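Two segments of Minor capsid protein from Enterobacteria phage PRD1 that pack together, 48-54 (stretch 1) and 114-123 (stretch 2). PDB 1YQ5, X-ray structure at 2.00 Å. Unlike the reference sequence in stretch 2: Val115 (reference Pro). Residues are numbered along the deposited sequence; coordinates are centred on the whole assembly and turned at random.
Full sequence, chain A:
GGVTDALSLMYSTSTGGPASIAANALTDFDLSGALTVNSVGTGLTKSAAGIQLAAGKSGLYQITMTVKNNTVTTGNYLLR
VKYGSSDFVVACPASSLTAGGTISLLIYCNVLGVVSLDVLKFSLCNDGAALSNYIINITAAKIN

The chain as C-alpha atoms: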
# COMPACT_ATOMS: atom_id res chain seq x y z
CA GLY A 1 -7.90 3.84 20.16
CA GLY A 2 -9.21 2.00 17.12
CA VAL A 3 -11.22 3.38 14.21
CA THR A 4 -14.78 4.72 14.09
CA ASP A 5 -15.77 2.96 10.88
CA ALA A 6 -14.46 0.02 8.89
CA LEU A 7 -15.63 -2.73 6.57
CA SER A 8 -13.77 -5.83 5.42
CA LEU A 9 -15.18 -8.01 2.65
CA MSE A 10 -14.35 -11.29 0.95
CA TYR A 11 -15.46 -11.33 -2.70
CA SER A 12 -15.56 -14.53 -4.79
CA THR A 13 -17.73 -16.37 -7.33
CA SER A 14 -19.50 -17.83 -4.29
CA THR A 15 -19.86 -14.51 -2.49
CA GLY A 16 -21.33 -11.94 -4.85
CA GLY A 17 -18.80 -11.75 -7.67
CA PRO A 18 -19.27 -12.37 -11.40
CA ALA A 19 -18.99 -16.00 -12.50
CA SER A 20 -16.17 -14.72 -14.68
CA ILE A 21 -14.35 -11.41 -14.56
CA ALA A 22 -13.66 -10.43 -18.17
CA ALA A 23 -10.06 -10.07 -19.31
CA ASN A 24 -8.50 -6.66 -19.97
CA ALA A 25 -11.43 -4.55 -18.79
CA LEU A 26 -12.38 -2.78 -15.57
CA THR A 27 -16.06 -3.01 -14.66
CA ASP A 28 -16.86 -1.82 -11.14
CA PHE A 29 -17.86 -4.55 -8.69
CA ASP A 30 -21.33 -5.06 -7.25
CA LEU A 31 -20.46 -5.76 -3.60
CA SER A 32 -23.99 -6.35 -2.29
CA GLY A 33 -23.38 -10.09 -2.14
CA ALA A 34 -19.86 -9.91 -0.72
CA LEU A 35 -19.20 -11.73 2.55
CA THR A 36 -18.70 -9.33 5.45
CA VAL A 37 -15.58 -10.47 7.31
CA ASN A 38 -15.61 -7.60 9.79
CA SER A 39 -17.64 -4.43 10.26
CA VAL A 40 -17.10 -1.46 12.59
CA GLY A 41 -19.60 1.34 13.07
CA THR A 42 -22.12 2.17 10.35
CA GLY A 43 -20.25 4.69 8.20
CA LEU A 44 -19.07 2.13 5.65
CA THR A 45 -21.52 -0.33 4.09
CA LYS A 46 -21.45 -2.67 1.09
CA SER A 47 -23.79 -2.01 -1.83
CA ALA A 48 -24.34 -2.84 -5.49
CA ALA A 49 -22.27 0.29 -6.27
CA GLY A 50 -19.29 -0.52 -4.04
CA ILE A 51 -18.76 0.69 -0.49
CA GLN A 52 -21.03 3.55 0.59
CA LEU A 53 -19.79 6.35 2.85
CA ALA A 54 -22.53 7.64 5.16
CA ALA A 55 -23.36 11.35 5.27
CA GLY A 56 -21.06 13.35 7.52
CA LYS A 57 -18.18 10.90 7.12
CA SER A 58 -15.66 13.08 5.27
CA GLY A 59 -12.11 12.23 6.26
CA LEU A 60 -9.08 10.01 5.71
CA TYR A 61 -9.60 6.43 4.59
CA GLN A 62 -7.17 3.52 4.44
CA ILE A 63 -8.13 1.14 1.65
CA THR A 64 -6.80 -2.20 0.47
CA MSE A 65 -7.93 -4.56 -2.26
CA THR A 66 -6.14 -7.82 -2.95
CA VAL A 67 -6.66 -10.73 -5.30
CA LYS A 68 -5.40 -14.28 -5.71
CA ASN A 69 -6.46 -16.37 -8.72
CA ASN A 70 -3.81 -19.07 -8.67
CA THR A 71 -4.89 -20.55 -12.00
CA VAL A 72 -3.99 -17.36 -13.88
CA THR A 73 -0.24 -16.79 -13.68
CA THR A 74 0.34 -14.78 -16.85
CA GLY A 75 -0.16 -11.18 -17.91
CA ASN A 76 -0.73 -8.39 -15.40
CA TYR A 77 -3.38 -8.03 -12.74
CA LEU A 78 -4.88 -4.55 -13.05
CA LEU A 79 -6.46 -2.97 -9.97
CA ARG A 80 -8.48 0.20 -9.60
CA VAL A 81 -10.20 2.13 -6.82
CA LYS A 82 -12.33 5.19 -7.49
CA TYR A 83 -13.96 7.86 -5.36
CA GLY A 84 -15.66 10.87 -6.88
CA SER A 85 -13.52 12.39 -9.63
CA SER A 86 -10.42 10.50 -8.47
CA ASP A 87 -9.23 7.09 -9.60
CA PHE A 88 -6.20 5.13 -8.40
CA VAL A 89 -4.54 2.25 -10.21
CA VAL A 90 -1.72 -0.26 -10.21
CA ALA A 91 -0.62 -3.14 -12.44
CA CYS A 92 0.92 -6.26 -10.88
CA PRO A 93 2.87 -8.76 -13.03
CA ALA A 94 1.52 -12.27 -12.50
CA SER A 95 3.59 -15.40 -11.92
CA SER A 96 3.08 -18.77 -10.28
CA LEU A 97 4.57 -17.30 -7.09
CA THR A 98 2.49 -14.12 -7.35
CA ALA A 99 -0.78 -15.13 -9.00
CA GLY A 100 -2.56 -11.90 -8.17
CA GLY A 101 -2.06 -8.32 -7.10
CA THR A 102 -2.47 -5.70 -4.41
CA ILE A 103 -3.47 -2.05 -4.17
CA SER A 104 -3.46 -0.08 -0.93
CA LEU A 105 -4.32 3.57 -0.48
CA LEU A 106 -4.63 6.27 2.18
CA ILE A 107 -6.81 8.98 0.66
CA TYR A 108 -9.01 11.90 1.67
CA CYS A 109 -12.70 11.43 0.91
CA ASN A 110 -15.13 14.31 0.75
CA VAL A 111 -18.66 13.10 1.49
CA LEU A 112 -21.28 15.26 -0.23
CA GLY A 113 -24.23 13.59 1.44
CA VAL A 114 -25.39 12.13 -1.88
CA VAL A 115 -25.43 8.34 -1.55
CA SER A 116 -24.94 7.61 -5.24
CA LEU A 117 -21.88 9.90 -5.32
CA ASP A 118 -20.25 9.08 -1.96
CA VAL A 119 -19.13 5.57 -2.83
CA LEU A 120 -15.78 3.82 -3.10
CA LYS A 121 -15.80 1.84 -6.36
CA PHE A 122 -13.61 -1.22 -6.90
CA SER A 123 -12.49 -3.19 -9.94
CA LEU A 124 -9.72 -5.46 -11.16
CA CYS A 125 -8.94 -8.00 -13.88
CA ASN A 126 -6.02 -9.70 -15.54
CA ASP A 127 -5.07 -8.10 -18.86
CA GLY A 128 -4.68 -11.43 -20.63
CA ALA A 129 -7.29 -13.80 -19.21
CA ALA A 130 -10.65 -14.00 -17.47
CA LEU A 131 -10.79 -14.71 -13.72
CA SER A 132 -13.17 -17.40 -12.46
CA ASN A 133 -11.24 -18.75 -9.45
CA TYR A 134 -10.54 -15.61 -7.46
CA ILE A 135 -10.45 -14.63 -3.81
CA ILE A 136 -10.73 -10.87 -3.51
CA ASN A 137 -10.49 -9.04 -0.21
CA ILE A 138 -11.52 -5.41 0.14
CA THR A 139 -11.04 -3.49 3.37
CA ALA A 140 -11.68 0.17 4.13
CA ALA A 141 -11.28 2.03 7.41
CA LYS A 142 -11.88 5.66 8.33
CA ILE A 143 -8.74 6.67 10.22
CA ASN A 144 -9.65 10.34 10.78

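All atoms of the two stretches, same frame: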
# COMPACT_ATOMS: atom_id res chain seq x y z
N ALA A 48 -24.50 -2.43 -4.11
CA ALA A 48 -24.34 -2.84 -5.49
C ALA A 48 -23.37 -1.90 -6.22
O ALA A 48 -22.84 -2.25 -7.26
CB ALA A 48 -25.69 -2.85 -6.20
N ALA A 49 -23.16 -0.70 -5.67
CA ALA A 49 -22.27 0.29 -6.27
C ALA A 49 -20.82 0.18 -5.80
O ALA A 49 -19.90 0.60 -6.50
CB ALA A 49 -22.80 1.70 -6.00
N GLY A 50 -20.62 -0.37 -4.60
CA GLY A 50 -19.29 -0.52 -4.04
C GLY A 50 -19.42 -0.40 -2.54
O GLY A 50 -20.21 -1.11 -1.93
N ILE A 51 -18.65 0.49 -1.92
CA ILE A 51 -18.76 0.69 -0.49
C ILE A 51 -19.23 2.13 -0.26
O ILE A 51 -18.54 3.08 -0.60
CB ILE A 51 -17.43 0.46 0.25
CG1 ILE A 51 -17.03 -1.01 0.14
CG2 ILE A 51 -17.57 0.84 1.72
CD1 ILE A 51 -15.74 -1.36 0.87
N GLN A 52 -20.42 2.26 0.32
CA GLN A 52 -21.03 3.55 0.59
C GLN A 52 -20.45 4.24 1.82
O GLN A 52 -20.17 3.60 2.83
CB GLN A 52 -22.54 3.39 0.83
CG GLN A 52 -23.32 2.65 -0.24
CD GLN A 52 -23.47 3.46 -1.51
OE1 GLN A 52 -23.65 4.68 -1.46
NE2 GLN A 52 -23.43 2.79 -2.65
N LEU A 53 -20.28 5.56 1.72
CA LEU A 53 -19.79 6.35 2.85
C LEU A 53 -21.00 7.14 3.33
O LEU A 53 -21.59 7.89 2.56
CB LEU A 53 -18.68 7.31 2.43
CG LEU A 53 -17.25 6.76 2.40
CD1 LEU A 53 -17.13 5.70 1.31
CD2 LEU A 53 -16.27 7.89 2.15
N ALA A 54 -21.38 6.95 4.59
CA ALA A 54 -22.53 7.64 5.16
C ALA A 54 -22.32 9.15 5.24
O ALA A 54 -21.18 9.62 5.32
CB ALA A 54 -22.83 7.09 6.55
N VAL A 114 -24.62 12.63 -0.74
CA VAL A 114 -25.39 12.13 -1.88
C VAL A 114 -24.94 10.68 -2.03
O VAL A 114 -23.86 10.40 -2.56
CB VAL A 114 -25.06 12.92 -3.16
CG1 VAL A 114 -25.93 12.43 -4.32
CG2 VAL A 114 -25.28 14.40 -2.92
N VAL A 115 -25.77 9.76 -1.54
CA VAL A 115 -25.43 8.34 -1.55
C VAL A 115 -24.82 7.82 -2.84
O VAL A 115 -23.77 7.17 -2.81
CB VAL A 115 -26.65 7.46 -1.17
CG1 VAL A 115 -27.29 7.99 0.10
CG2 VAL A 115 -27.66 7.41 -2.29
N SER A 116 -25.45 8.10 -3.97
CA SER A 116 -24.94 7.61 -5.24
C SER A 116 -23.59 8.19 -5.65
O SER A 116 -22.93 7.65 -6.53
CB SER A 116 -25.98 7.85 -6.34
OG SER A 116 -27.12 7.03 -6.12
N LEU A 117 -23.18 9.28 -5.01
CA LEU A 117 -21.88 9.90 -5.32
C LEU A 117 -20.80 9.54 -4.30
O LEU A 117 -19.62 9.42 -4.65
CB LEU A 117 -22.02 11.42 -5.38
CG LEU A 117 -22.90 11.99 -6.49
CD1 LEU A 117 -23.01 13.50 -6.34
CD2 LEU A 117 -22.30 11.61 -7.84
N ASP A 118 -21.19 9.39 -3.03
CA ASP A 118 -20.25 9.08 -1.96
C ASP A 118 -20.04 7.57 -1.84
O ASP A 118 -20.45 6.95 -0.86
CB ASP A 118 -20.76 9.63 -0.63
CG ASP A 118 -21.05 11.12 -0.69
OD1 ASP A 118 -20.29 11.84 -1.38
OD2 ASP A 118 -22.01 11.58 -0.03
N VAL A 119 -19.37 7.00 -2.83
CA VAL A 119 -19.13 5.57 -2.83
C VAL A 119 -17.76 5.20 -3.38
O VAL A 119 -17.31 5.73 -4.39
CB VAL A 119 -20.20 4.83 -3.68
CG1 VAL A 119 -20.23 5.39 -5.09
CG2 VAL A 119 -19.90 3.33 -3.72
N LEU A 120 -17.08 4.30 -2.67
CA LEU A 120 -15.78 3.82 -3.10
C LEU A 120 -16.09 2.71 -4.11
O LEU A 120 -16.80 1.76 -3.78
CB LEU A 120 -15.01 3.25 -1.91
CG LEU A 120 -14.51 4.26 -0.88
CD1 LEU A 120 -14.07 3.54 0.38
CD2 LEU A 120 -13.36 5.06 -1.47
N LYS A 121 -15.57 2.84 -5.32
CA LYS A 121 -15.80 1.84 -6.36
C LYS A 121 -14.55 1.00 -6.57
O LYS A 121 -13.44 1.52 -6.59
CB LYS A 121 -16.22 2.52 -7.66
CG LYS A 121 -17.53 3.30 -7.56
CD LYS A 121 -17.89 3.95 -8.89
CE LYS A 121 -19.24 4.66 -8.81
NZ LYS A 121 -19.61 5.28 -10.12
N PHE A 122 -14.74 -0.31 -6.72
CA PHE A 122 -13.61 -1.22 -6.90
C PHE A 122 -13.71 -2.07 -8.16
O PHE A 122 -14.80 -2.47 -8.57
CB PHE A 122 -13.50 -2.16 -5.69
CG PHE A 122 -13.36 -1.46 -4.37
CD1 PHE A 122 -14.47 -0.92 -3.73
CD2 PHE A 122 -12.11 -1.32 -3.78
CE1 PHE A 122 -14.35 -0.25 -2.51
CE2 PHE A 122 -11.97 -0.66 -2.56
CZ PHE A 122 -13.09 -0.12 -1.92
N SER A 123 -12.56 -2.35 -8.75
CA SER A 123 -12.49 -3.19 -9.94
C SER A 123 -11.08 -3.70 -10.18
O SER A 123 -10.10 -3.07 -9.79
CB SER A 123 -12.96 -2.42 -11.18
OG SER A 123 -13.04 -3.29 -12.30
O HOH W 1 -17.62 -0.92 -7.05
O HOH W 2 -23.31 10.04 1.84

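The two stretches pair as a short antiparallel β-ladder, bound by three backbone hydrogen bonds, extended at each end by a water and backed by a small apolar cluster. The strand axes approach to 4.7 Å at 161°, and 466 Å² is buried between the segments. At the centre, Ile51 and Leu120 form a hydrogen-bonded pair: Ile51 N donates to Leu120 O (2.9 Å) and Leu120 N to Ile51 O (2.8 Å), both nearly linear. Leu53 N continues the ladder to Asp118 O (2.9 Å). Between these bonds, Gln52 and Val119 form the non-hydrogen-bonded pair, their CA atoms 4.4 Å apart.

Apolar side chains fill the buried face of Ile51 and Leu120. Leu53 CD1 packs against Leu120 CG (3.7 Å), and Ile51, with chi1 m and chi2 t, extends CD1 to 3.8 Å from Phe122 CE1. The other face, that of Gln52 and Val119, is more open on the Gln52 side; there Val119 CG2 lies 4.0 Å from Ala49 CB. The end of the Gln52 side chain comes nearer the loop, where its amide lies close to the carbonyl of Val115, a residue that differs from the reference sequence.

Gly50 suits its place on two counts. Its phi/psi of 148/-127 would jam a CB against the preceding carbonyl, and that CB would also lie only 2.1 Å from Leu120 O; without one, Gly50 CA approaches Leu120 O to 3.4 Å in a CA-H...O contact.

Where direct pairing stops, water takes over. Water 1 donates to Ala49 O (2.8 Å) and accepts from Phe122 N (3.0 Å); water 2 donates to both Leu53 O (2.8 Å) and Asp118 OD2 (2.7 Å). Asp118 OD2 also accepts from Val114 N (2.9 Å), so this buried carboxylate ties its own turn to the neighbouring strand.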